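Side-chain contacts in spindle pole body-associated protein VIK1 (Candida glabrata, PDB 4GKP), which probably binds microtubules through a noncatalytic, kinesin-like motor homology domain and associates with the kinesin Kar3: residues A[84-89]-A[236-241]; A[244-249]-A[267-272]; A[181-186]-A[229-234]; A[206-209]-A[213-216]. All coordinates share one frame; numbering follows the deposited sequence.

Interaction 1. Residues A[84-89]-A[236-241]; sequences NLFSVG and KKIFHD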
loop_
_atom_site.group_PDB
_atom_site.type_symbol
_atom_site.label_atom_id
_atom_site.label_comp_id
_atom_site.label_asym_id
_atom_site.label_seq_id
_atom_site.Cartn_x
_atom_site.Cartn_y
_atom_site.Cartn_z
ATOM N N ASN A 84 1.480 -6.563 3.913
ATOM C CA ASN A 84 1.112 -5.698 2.808
ATOM C C ASN A 84 0.957 -4.233 3.223
ATOM O O ASN A 84 0.856 -3.919 4.416
ATOM C CB ASN A 84 -0.164 -6.219 2.145
ATOM C CG ASN A 84 -1.401 -5.991 2.990
ATOM O OD1 ASN A 84 -1.756 -4.853 3.283
ATOM N ND2 ASN A 84 -2.069 -7.071 3.381
ATOM N N LEU A 85 0.948 -3.357 2.222
ATOM C CA LEU A 85 0.537 -1.976 2.405
ATOM C C LEU A 85 -0.334 -1.641 1.212
ATOM O O LEU A 85 0.065 -1.903 0.080
ATOM C CB LEU A 85 1.742 -1.014 2.467
ATOM C CG LEU A 85 1.440 0.494 2.486
ATOM C CD1 LEU A 85 0.696 0.936 3.749
ATOM C CD2 LEU A 85 2.709 1.327 2.292
ATOM N N PHE A 86 -1.520 -1.082 1.472
ATOM C CA PHE A 86 -2.380 -0.571 0.402
ATOM C C PHE A 86 -2.298 0.934 0.328
ATOM O O PHE A 86 -2.406 1.603 1.348
ATOM C CB PHE A 86 -3.832 -0.903 0.668
ATOM C CG PHE A 86 -4.206 -2.313 0.364
ATOM C CD1 PHE A 86 -3.910 -3.332 1.268
ATOM C CD2 PHE A 86 -4.901 -2.616 -0.812
ATOM C CE1 PHE A 86 -4.276 -4.636 0.994
ATOM C CE2 PHE A 86 -5.268 -3.919 -1.096
ATOM C CZ PHE A 86 -4.957 -4.931 -0.187
ATOM N N SER A 87 -2.117 1.462 -0.875
ATOM C CA SER A 87 -2.169 2.899 -1.087
ATOM C C SER A 87 -3.403 3.198 -1.927
ATOM O O SER A 87 -3.497 2.756 -3.087
ATOM C CB SER A 87 -0.907 3.402 -1.784
ATOM O OG SER A 87 -1.073 4.754 -2.193
ATOM N N VAL A 88 -4.347 3.921 -1.316
ATOM C CA VAL A 88 -5.659 4.224 -1.906
ATOM C C VAL A 88 -5.817 5.739 -2.085
ATOM O O VAL A 88 -5.664 6.499 -1.134
ATOM C CB VAL A 88 -6.813 3.668 -1.038
ATOM C CG1 VAL A 88 -8.181 3.974 -1.665
ATOM C CG2 VAL A 88 -6.631 2.174 -0.773
ATOM N N GLY A 89 -6.112 6.162 -3.311
ATOM C CA GLY A 89 -6.188 7.577 -3.677
ATOM C C GLY A 89 -6.895 7.780 -5.011
ATOM O O GLY A 89 -7.801 7.023 -5.369
ATOM N N LYS A 236 -8.713 -11.068 -1.394
ATOM C CA LYS A 236 -9.175 -11.816 -0.228
ATOM C C LYS A 236 -8.087 -12.752 0.300
ATOM O O LYS A 236 -8.013 -13.004 1.497
ATOM C CB LYS A 236 -10.496 -12.563 -0.513
ATOM N N LYS A 237 -7.253 -13.267 -0.591
ATOM C CA LYS A 237 -6.078 -14.049 -0.192
ATOM C C LYS A 237 -5.075 -13.192 0.618
ATOM O O LYS A 237 -4.495 -13.677 1.600
ATOM C CB LYS A 237 -5.407 -14.661 -1.428
ATOM C CG LYS A 237 -4.060 -15.330 -1.189
ATOM C CD LYS A 237 -4.200 -16.617 -0.397
ATOM C CE LYS A 237 -2.847 -17.096 0.099
ATOM N NZ LYS A 237 -2.980 -18.169 1.125
ATOM N N ILE A 238 -4.914 -11.926 0.206
ATOM C CA ILE A 238 -4.059 -10.934 0.872
ATOM C C ILE A 238 -4.606 -10.528 2.254
ATOM O O ILE A 238 -3.863 -10.575 3.254
ATOM C CB ILE A 238 -3.822 -9.705 -0.055
ATOM C CG1 ILE A 238 -2.962 -10.100 -1.256
ATOM C CG2 ILE A 238 -3.167 -8.554 0.675
ATOM C CD1 ILE A 238 -3.071 -9.162 -2.437
ATOM N N PHE A 239 -5.897 -10.162 2.323
ATOM C CA PHE A 239 -6.543 -9.847 3.620
ATOM C C PHE A 239 -6.554 -11.030 4.590
ATOM O O PHE A 239 -6.527 -10.831 5.811
ATOM C CB PHE A 239 -7.977 -9.312 3.471
ATOM C CG PHE A 239 -8.081 -8.022 2.706
ATOM C CD1 PHE A 239 -7.196 -6.975 2.938
ATOM C CD2 PHE A 239 -9.089 -7.843 1.763
ATOM C CE1 PHE A 239 -7.295 -5.791 2.231
ATOM C CE2 PHE A 239 -9.194 -6.662 1.049
ATOM C CZ PHE A 239 -8.295 -5.635 1.283
ATOM N N HIS A 240 -6.589 -12.254 4.062
ATOM C CA HIS A 240 -6.665 -13.421 4.937
ATOM C C HIS A 240 -5.332 -13.940 5.366
ATOM O O HIS A 240 -5.205 -14.434 6.477
ATOM C CB HIS A 240 -7.484 -14.550 4.304
ATOM C CG HIS A 240 -7.750 -15.712 5.244
ATOM N ND1 HIS A 240 -7.052 -16.866 5.189
ATOM C CD2 HIS A 240 -8.658 -15.852 6.296
ATOM C CE1 HIS A 240 -7.496 -17.707 6.147
ATOM N NE2 HIS A 240 -8.477 -17.084 6.825
ATOM N N ASP A 241 -4.327 -13.845 4.497
ATOM C CA ASP A 241 -3.052 -14.516 4.747
ATOM C C ASP A 241 -1.820 -13.628 4.956
ATOM O O ASP A 241 -0.709 -14.148 5.104
ATOM C CB ASP A 241 -2.803 -15.555 3.661
ATOM C CG ASP A 241 -3.664 -16.788 3.849
ATOM O OD1 ASP A 241 -3.544 -17.441 4.907
ATOM O OD2 ASP A 241 -4.465 -17.100 2.946
#
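Phe86 and Asn84 of a sheet strand meet Ile238 and Phe239 of a helix in a buried, mainly apolar strand-to-helix contact of the kinesin-like motor homology fold. The strand, 83-88, lies between parallel neighbours 201-208 and 246-250, and helix 230-241 packs over the end where it enters the sheet; the short segments pass 10.3 Å apart between axes, with directions 131° apart. The aromatic part is a displaced pair: the Phe86 and Phe239 planes differ by 24°, yet the centroids are 5.2 Å apart, too far slid for real overlap. Contact is therefore confined to the outer ring atoms, with Phe86 CE1 3.5 Å from Phe239 CE1. Ile238 turns its CG2 branch to the strand, where this methyl lies 4.1 Å from Phe86 CE1 and also touches the Asn84 amide. Leu217 of helix 214-219 packs on both phenylalanines. With chi1 of 73°, Asn84 holds CG between its backbone N and carbonyl carbon, and the buried amide is given polar partners from the turn after the helix: ND2 hydrogen-bonds to Thr242 OG1 and Ser244 OG, while Asn84 ND2 sits just 3.3 Å from the methyl carbon Ile238 CG2.

Interaction 2. Residues A[244-249]-A[267-272]; sequences SAFVFQ and SFIRNP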
loop_
_atom_site.group_PDB
_atom_site.type_symbol
_atom_site.label_atom_id
_atom_site.label_comp_id
_atom_site.label_asym_id
_atom_site.label_seq_id
_atom_site.Cartn_x
_atom_site.Cartn_y
_atom_site.Cartn_z
ATOM N N SER A 244 -2.197 -6.475 7.225
ATOM C CA SER A 244 -2.664 -5.392 6.376
ATOM C C SER A 244 -2.371 -4.018 6.965
ATOM O O SER A 244 -2.313 -3.839 8.181
ATOM C CB SER A 244 -4.169 -5.550 6.114
ATOM O OG SER A 244 -4.423 -6.625 5.218
ATOM N N ALA A 245 -2.162 -3.051 6.081
ATOM C CA ALA A 245 -2.040 -1.650 6.453
ATOM C C ALA A 245 -2.483 -0.860 5.255
ATOM O O ALA A 245 -2.259 -1.282 4.093
ATOM C CB ALA A 245 -0.602 -1.283 6.823
ATOM N N PHE A 246 -3.094 0.293 5.543
ATOM C CA PHE A 246 -3.729 1.115 4.540
ATOM C C PHE A 246 -3.340 2.582 4.676
ATOM O O PHE A 246 -3.332 3.145 5.779
ATOM C CB PHE A 246 -5.249 0.977 4.648
ATOM C CG PHE A 246 -5.754 -0.443 4.537
ATOM C CD1 PHE A 246 -6.009 -1.008 3.293
ATOM C CD2 PHE A 246 -5.998 -1.204 5.680
ATOM C CE1 PHE A 246 -6.488 -2.303 3.189
ATOM C CE2 PHE A 246 -6.477 -2.505 5.577
ATOM C CZ PHE A 246 -6.719 -3.053 4.326
ATOM N N VAL A 247 -3.010 3.204 3.551
ATOM C CA VAL A 247 -2.854 4.645 3.529
ATOM C C VAL A 247 -3.890 5.221 2.552
ATOM O O VAL A 247 -4.020 4.748 1.421
ATOM C CB VAL A 247 -1.397 5.084 3.217
ATOM C CG1 VAL A 247 -0.884 4.411 1.961
ATOM C CG2 VAL A 247 -1.305 6.587 3.041
ATOM N N PHE A 248 -4.644 6.211 3.021
ATOM C CA PHE A 248 -5.679 6.862 2.212
ATOM C C PHE A 248 -5.312 8.310 1.954
ATOM O O PHE A 248 -5.071 9.076 2.884
ATOM C CB PHE A 248 -7.028 6.807 2.921
ATOM C CG PHE A 248 -7.481 5.414 3.264
ATOM C CD1 PHE A 248 -8.270 4.684 2.376
ATOM C CD2 PHE A 248 -7.139 4.841 4.492
ATOM C CE1 PHE A 248 -8.697 3.405 2.704
ATOM C CE2 PHE A 248 -7.566 3.569 4.826
ATOM C CZ PHE A 248 -8.331 2.839 3.926
ATOM N N GLN A 249 -5.251 8.670 0.684
ATOM C CA GLN A 249 -4.972 10.031 0.253
ATOM C C GLN A 249 -6.254 10.870 0.430
ATOM O O GLN A 249 -7.272 10.618 -0.231
ATOM C CB GLN A 249 -4.507 9.995 -1.205
ATOM C CG GLN A 249 -4.410 11.334 -1.911
ATOM C CD GLN A 249 -2.989 11.740 -2.244
ATOM O OE1 GLN A 249 -2.020 11.162 -1.746
ATOM N NE2 GLN A 249 -2.858 12.753 -3.092
ATOM N N SER A 267 -11.617 -0.927 7.941
ATOM C CA SER A 267 -11.277 -0.829 9.358
ATOM C C SER A 267 -11.628 -2.087 10.143
ATOM O O SER A 267 -11.300 -2.187 11.318
ATOM C CB SER A 267 -11.972 0.378 9.992
ATOM O OG SER A 267 -13.335 0.098 10.279
ATOM N N PHE A 268 -12.298 -3.039 9.498
ATOM C CA PHE A 268 -12.697 -4.284 10.174
ATOM C C PHE A 268 -11.786 -5.489 9.878
ATOM O O PHE A 268 -11.997 -6.573 10.427
ATOM C CB PHE A 268 -14.171 -4.625 9.869
ATOM C CG PHE A 268 -15.166 -3.723 10.561
ATOM C CD1 PHE A 268 -15.335 -3.773 11.949
ATOM C CD2 PHE A 268 -15.943 -2.825 9.827
ATOM C CE1 PHE A 268 -16.247 -2.944 12.591
ATOM C CE2 PHE A 268 -16.861 -1.994 10.462
ATOM C CZ PHE A 268 -17.013 -2.053 11.845
ATOM N N ILE A 269 -10.787 -5.296 9.013
ATOM C CA ILE A 269 -9.885 -6.377 8.593
ATOM C C ILE A 269 -8.937 -6.748 9.726
ATOM O O ILE A 269 -8.304 -5.872 10.335
ATOM C CB ILE A 269 -9.141 -6.027 7.275
ATOM C CG1 ILE A 269 -10.026 -6.381 6.077
ATOM C CG2 ILE A 269 -7.809 -6.766 7.151
ATOM C CD1 ILE A 269 -9.851 -5.458 4.895
ATOM N N ARG A 270 -8.860 -8.047 10.009
ATOM C CA ARG A 270 -8.109 -8.562 11.157
ATOM C C ARG A 270 -6.815 -9.240 10.722
ATOM O O ARG A 270 -6.680 -9.656 9.562
ATOM C CB ARG A 270 -8.970 -9.545 11.967
ATOM N N ASN A 271 -5.871 -9.343 11.659
ATOM C CA ASN A 271 -4.614 -10.046 11.433
ATOM C C ASN A 271 -4.879 -11.509 11.103
ATOM O O ASN A 271 -5.764 -12.112 11.702
ATOM C CB ASN A 271 -3.717 -9.957 12.676
ATOM C CG ASN A 271 -3.230 -8.552 12.947
ATOM O OD1 ASN A 271 -3.149 -7.727 12.041
ATOM N ND2 ASN A 271 -2.900 -8.272 14.201
ATOM N N PRO A 272 -4.118 -12.086 10.152
ATOM C CA PRO A 272 -4.265 -13.520 9.880
ATOM C C PRO A 272 -4.043 -14.322 11.162
ATOM O O PRO A 272 -3.097 -14.040 11.910
ATOM C CB PRO A 272 -3.156 -13.813 8.862
ATOM C CG PRO A 272 -2.232 -12.649 8.912
ATOM C CD PRO A 272 -3.054 -11.473 9.339
HETATM O O HOH W 1 -4.125 -7.296 9.316
#
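Ile269 CD1 meets the Phe246 ring obliquely, 4.0 Å from Phe246 CZ; the Phe86 ring meets it from beyond the opposite side of its plane, planes at about 30°. Leu17 and Leu266 add to the same surroundings. The second flat group is the Asn271 amide, whose OD1 accepts a bond from a water 2.9 Å away and another from Arg16 NH2; the same water accepts from Ser244 N at 3.0 Å. Asn271 also touches a crystal neighbour, so its position deserves some caution. Ile269 reaches Ser244 and Phe246 with different branches. CG2, anti to the backbone N, comes within 3.9 Å of Ser244 OG, while CG1 carries CD1 across to Phe246 at roughly a right angle. Residues 267-272 follow helix 256-266 without regular structure, running past the N-terminal end of strand 246-250, consistent with the docked neck mimic reported for Vik1. No direct hydrogen bond joins the two segments. Ser244 OG is instead engaged by Asn84 ND2, so its approach to Ile269 is plain van der Waals packing, and between these two segments the chemistry is apolar packing by Ile269 plus a water-mediated link, with no direct polar bond.

Interaction 3. Residues A[181-186]-A[229-234]; sequences NGIGLS and SPLEIV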
loop_
_atom_site.group_PDB
_atom_site.type_symbol
_atom_site.label_atom_id
_atom_site.label_comp_id
_atom_site.label_asym_id
_atom_site.label_seq_id
_atom_site.Cartn_x
_atom_site.Cartn_y
_atom_site.Cartn_z
ATOM N N ASN A 181 -7.059 1.885 -13.999
ATOM C CA ASN A 181 -7.399 0.833 -14.955
ATOM C C ASN A 181 -7.675 -0.511 -14.261
ATOM O O ASN A 181 -8.673 -1.190 -14.549
ATOM C CB ASN A 181 -6.302 0.697 -16.014
ATOM N N GLY A 182 -6.782 -0.886 -13.351
ATOM C CA GLY A 182 -6.998 -2.013 -12.457
ATOM C C GLY A 182 -6.369 -1.707 -11.106
ATOM O O GLY A 182 -6.618 -0.646 -10.521
ATOM N N ILE A 183 -5.562 -2.632 -10.595
ATOM C CA ILE A 183 -4.743 -2.339 -9.417
ATOM C C ILE A 183 -3.258 -2.496 -9.731
ATOM O O ILE A 183 -2.877 -3.261 -10.623
ATOM C CB ILE A 183 -5.133 -3.168 -8.173
ATOM C CG1 ILE A 183 -4.814 -4.651 -8.366
ATOM C CG2 ILE A 183 -6.594 -2.958 -7.811
ATOM C CD1 ILE A 183 -4.692 -5.422 -7.069
ATOM N N GLY A 184 -2.433 -1.748 -9.003
ATOM C CA GLY A 184 -0.978 -1.928 -9.033
ATOM C C GLY A 184 -0.645 -2.961 -7.978
ATOM O O GLY A 184 -1.041 -2.820 -6.827
ATOM N N LEU A 185 0.046 -4.018 -8.368
ATOM C CA LEU A 185 0.410 -5.079 -7.444
ATOM C C LEU A 185 1.911 -5.318 -7.560
ATOM O O LEU A 185 2.400 -5.755 -8.614
ATOM C CB LEU A 185 -0.377 -6.365 -7.740
ATOM C CG LEU A 185 -0.127 -7.637 -6.888
ATOM C CD1 LEU A 185 -0.447 -7.464 -5.418
ATOM C CD2 LEU A 185 -0.946 -8.806 -7.400
ATOM N N SER A 186 2.629 -4.968 -6.494
ATOM C CA SER A 186 4.063 -5.225 -6.378
ATOM C C SER A 186 4.260 -6.335 -5.360
ATOM O O SER A 186 3.668 -6.305 -4.278
ATOM C CB SER A 186 4.801 -3.985 -5.867
ATOM O OG SER A 186 4.902 -2.987 -6.857
ATOM N N SER A 229 -14.988 -12.422 -8.629
ATOM C CA SER A 229 -14.095 -11.633 -9.474
ATOM C C SER A 229 -12.639 -12.078 -9.289
ATOM O O SER A 229 -12.267 -12.507 -8.190
ATOM C CB SER A 229 -14.236 -10.139 -9.157
ATOM N N PRO A 230 -11.808 -11.970 -10.350
ATOM C CA PRO A 230 -10.387 -12.321 -10.223
ATOM C C PRO A 230 -9.681 -11.493 -9.132
ATOM O O PRO A 230 -9.011 -12.057 -8.263
ATOM C CB PRO A 230 -9.810 -12.004 -11.616
ATOM C CG PRO A 230 -10.774 -11.031 -12.221
ATOM C CD PRO A 230 -12.121 -11.423 -11.684
ATOM N N LEU A 231 -9.860 -10.173 -9.174
ATOM C CA LEU A 231 -9.305 -9.279 -8.178
ATOM C C LEU A 231 -9.725 -9.672 -6.770
ATOM O O LEU A 231 -8.910 -9.641 -5.849
ATOM C CB LEU A 231 -9.706 -7.837 -8.471
ATOM C CG LEU A 231 -8.904 -7.170 -9.588
ATOM C CD1 LEU A 231 -9.515 -5.841 -9.991
ATOM C CD2 LEU A 231 -7.453 -7.000 -9.164
ATOM N N GLU A 232 -10.987 -10.073 -6.620
ATOM C CA GLU A 232 -11.532 -10.446 -5.322
ATOM C C GLU A 232 -10.829 -11.654 -4.700
ATOM O O GLU A 232 -10.744 -11.762 -3.477
ATOM C CB GLU A 232 -13.044 -10.692 -5.428
ATOM N N ILE A 233 -10.334 -12.560 -5.543
ATOM C CA ILE A 233 -9.634 -13.758 -5.074
ATOM C C ILE A 233 -8.256 -13.366 -4.546
ATOM O O ILE A 233 -7.848 -13.794 -3.459
ATOM C CB ILE A 233 -9.485 -14.818 -6.192
ATOM N N VAL A 234 -7.557 -12.551 -5.333
ATOM C CA VAL A 234 -6.282 -11.965 -4.946
ATOM C C VAL A 234 -6.448 -11.172 -3.639
ATOM O O VAL A 234 -5.826 -11.502 -2.615
ATOM C CB VAL A 234 -5.743 -11.068 -6.076
ATOM C CG1 VAL A 234 -4.442 -10.392 -5.670
ATOM C CG2 VAL A 234 -5.567 -11.886 -7.347
#
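Leu231 and Ile183 make the closer of two apolar touches: Leu231 CD2 lies 3.6 Å from Ile183 CG1 and 3.8 Å from Ile183 CD1, so one methyl rests against the outer arm of the isoleucine as the two side chains slide past each other in opposite directions. The arm is where it is because chi1 of Ile183 is 68°, which sets CG1 between the backbone N and the carbonyl carbon. The second touch is looser, Leu185 CD2 standing 4.2 Å from Val234 CG1. Backbone spacing follows the same trend, from 8.4 Å between Ile183 CA and Leu231 CA to 9.9 Å between Leu185 CA and Val234 CA. Ile183 and Leu185 lie on the same side of the strand, and Leu231 and Val234, three apart, on the same side of the helix. In the kinesin-like fold this is the first turn of helix 230-241 laid over strand 183-192, which runs antiparallel to both 112-121 and 201-208. Those neighbours position the first shell. Ile183 pairs through its backbone with Leu121, and Leu185 with Val119, while Gly184 and Ser186 pair with Glu207 and Phe205 on the other strand. Ile206 packs against both Ile183 and Leu185, as does Leu121; Ile208 and Ile213 also touch Ile183. Farther out the order falls away: residues 176-180 and 221-228 are not modelled, and on the helix the side chains of Glu232 and Ile233 stop at CB.

Interaction 4. Residues A[206-209]-A[213-216]; sequences IEIY and IYPI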
loop_
_atom_site.group_PDB
_atom_site.type_symbol
_atom_site.label_atom_id
_atom_site.label_comp_id
_atom_site.label_asym_id
_atom_site.label_seq_id
_atom_site.Cartn_x
_atom_site.Cartn_y
_atom_site.Cartn_z
ATOM N N ILE A 206 0.129 -2.511 -2.783
ATOM C CA ILE A 206 -1.017 -2.499 -3.657
ATOM C C ILE A 206 -1.506 -1.093 -3.854
ATOM O O ILE A 206 -1.808 -0.382 -2.886
ATOM C CB ILE A 206 -2.107 -3.446 -3.129
ATOM C CG1 ILE A 206 -1.597 -4.894 -3.236
ATOM C CG2 ILE A 206 -3.388 -3.277 -3.935
ATOM C CD1 ILE A 206 -1.943 -5.756 -2.045
ATOM N N GLU A 207 -1.514 -0.696 -5.121
ATOM C CA GLU A 207 -1.888 0.635 -5.553
ATOM C C GLU A 207 -3.301 0.598 -6.137
ATOM O O GLU A 207 -3.567 -0.094 -7.124
ATOM C CB GLU A 207 -0.914 1.141 -6.617
ATOM C CG GLU A 207 0.490 1.488 -6.138
ATOM C CD GLU A 207 1.457 1.671 -7.305
ATOM O OE1 GLU A 207 1.672 0.707 -8.079
ATOM O OE2 GLU A 207 2.010 2.783 -7.470
ATOM N N ILE A 208 -4.201 1.345 -5.517
ATOM C CA ILE A 208 -5.580 1.441 -5.978
ATOM C C ILE A 208 -5.927 2.913 -6.183
ATOM O O ILE A 208 -6.227 3.630 -5.220
ATOM C CB ILE A 208 -6.537 0.778 -4.974
ATOM C CG1 ILE A 208 -6.193 -0.708 -4.862
ATOM C CG2 ILE A 208 -7.985 0.983 -5.396
ATOM C CD1 ILE A 208 -6.844 -1.409 -3.707
ATOM N N TYR A 209 -5.833 3.361 -7.434
ATOM C CA TYR A 209 -6.098 4.758 -7.789
ATOM C C TYR A 209 -7.226 4.933 -8.816
ATOM O O TYR A 209 -7.369 6.015 -9.383
ATOM C CB TYR A 209 -4.831 5.451 -8.298
ATOM C CG TYR A 209 -3.656 5.336 -7.365
ATOM C CD1 TYR A 209 -3.794 5.626 -6.006
ATOM C CD2 TYR A 209 -2.402 4.952 -7.835
ATOM C CE1 TYR A 209 -2.726 5.516 -5.145
ATOM C CE2 TYR A 209 -1.319 4.842 -6.978
ATOM C CZ TYR A 209 -1.492 5.126 -5.635
ATOM O OH TYR A 209 -0.441 5.035 -4.757
ATOM N N ILE A 213 -12.588 0.624 -8.759
ATOM C CA ILE A 213 -12.143 -0.540 -7.993
ATOM C C ILE A 213 -12.602 -0.549 -6.527
ATOM O O ILE A 213 -12.678 -1.623 -5.901
ATOM C CB ILE A 213 -10.616 -0.761 -8.108
ATOM C CG1 ILE A 213 -10.157 -0.733 -9.578
ATOM C CG2 ILE A 213 -10.208 -2.064 -7.434
ATOM C CD1 ILE A 213 -10.736 -1.819 -10.469
ATOM N N TYR A 214 -12.928 0.628 -5.985
ATOM C CA TYR A 214 -13.374 0.729 -4.580
ATOM C C TYR A 214 -14.439 -0.323 -4.227
ATOM O O TYR A 214 -14.305 -0.994 -3.204
ATOM C CB TYR A 214 -13.863 2.146 -4.190
ATOM C CG TYR A 214 -12.922 3.325 -4.453
ATOM C CD1 TYR A 214 -11.538 3.165 -4.520
ATOM C CD2 TYR A 214 -13.433 4.613 -4.581
ATOM C CE1 TYR A 214 -10.696 4.244 -4.751
ATOM C CE2 TYR A 214 -12.604 5.695 -4.802
ATOM C CZ TYR A 214 -11.237 5.508 -4.891
ATOM O OH TYR A 214 -10.417 6.597 -5.121
ATOM N N PRO A 215 -15.492 -0.484 -5.072
ATOM C CA PRO A 215 -16.489 -1.543 -4.830
ATOM C C PRO A 215 -15.918 -2.962 -4.727
ATOM O O PRO A 215 -16.346 -3.739 -3.849
ATOM C CB PRO A 215 -17.415 -1.430 -6.042
ATOM C CG PRO A 215 -17.352 0.014 -6.404
ATOM C CD PRO A 215 -15.911 0.392 -6.188
ATOM N N ILE A 216 -14.959 -3.289 -5.597
ATOM C CA ILE A 216 -14.293 -4.603 -5.559
ATOM C C ILE A 216 -13.530 -4.772 -4.245
ATOM O O ILE A 216 -13.599 -5.825 -3.600
ATOM C CB ILE A 216 -13.336 -4.823 -6.757
ATOM C CG1 ILE A 216 -14.102 -4.804 -8.087
#
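Ile208, the last strand residue, meets Ile213 and Tyr214 across the short turn that follows, and its CG2 does all the close touching. A chi1 of -62° keeps CG1 beside the backbone N and leaves CG2 pointing to the helix; Ile208 CG2 stands 4.2 Å from Ile213 CB and 4.3 Å from Tyr214 CD1, which it approaches at the edge of the tyrosine ring, near the ring plane. These are ordinary van der Waals distances, and no hydrogen bond crosses between the segments. Ile213 offers its CB, but its CG2 branch turns to Ile183 and its CG1 arm runs past Gly182 O. Tyr214 is also buried, and its phenol is tied down elsewhere, OH bonding to Gly89 O. The other side is looser. Tyr209 has its CB turned away and stays 6.5 Å off at its nearest side-chain atom, its OH bonded to Ser87 OG; Pro215 is exposed, and Ile216 is partly exposed with CG2 and CD1 not modelled. The strand probably corresponds to the one preceding switch II in catalytic kinesins; here a short turn leads from it to helix 214-219. Strand 201-208 lies between strands 83-88 and 183-192, with Phe86 packed against Ile208, while Tyr214 reaches Ile259 and Leu262 of helix 256-266.

In the fold
From the N terminus, strand 83-88 opens interaction 1, whose loop closes only at helix 230-241. Inside it interaction 3 runs from strand 183-192 to the start of the same helix, and inside that interaction 4 closes the tight turn from strand 201-208 into helix 214-219: three nested loops, none crossing. Interaction 2 follows in series, bringing the tail after helix 256-266 back to the entrance of strand 246-250. All four reach one mixed sheet. Interactions 1 and 2 share backbone bonds of Phe86 with Ala245 and Val247, and 3 and 4 are joined by Gly184 N to Glu207 O; interactions 2 and 3 stay about 9 Å apart at their nearest atoms.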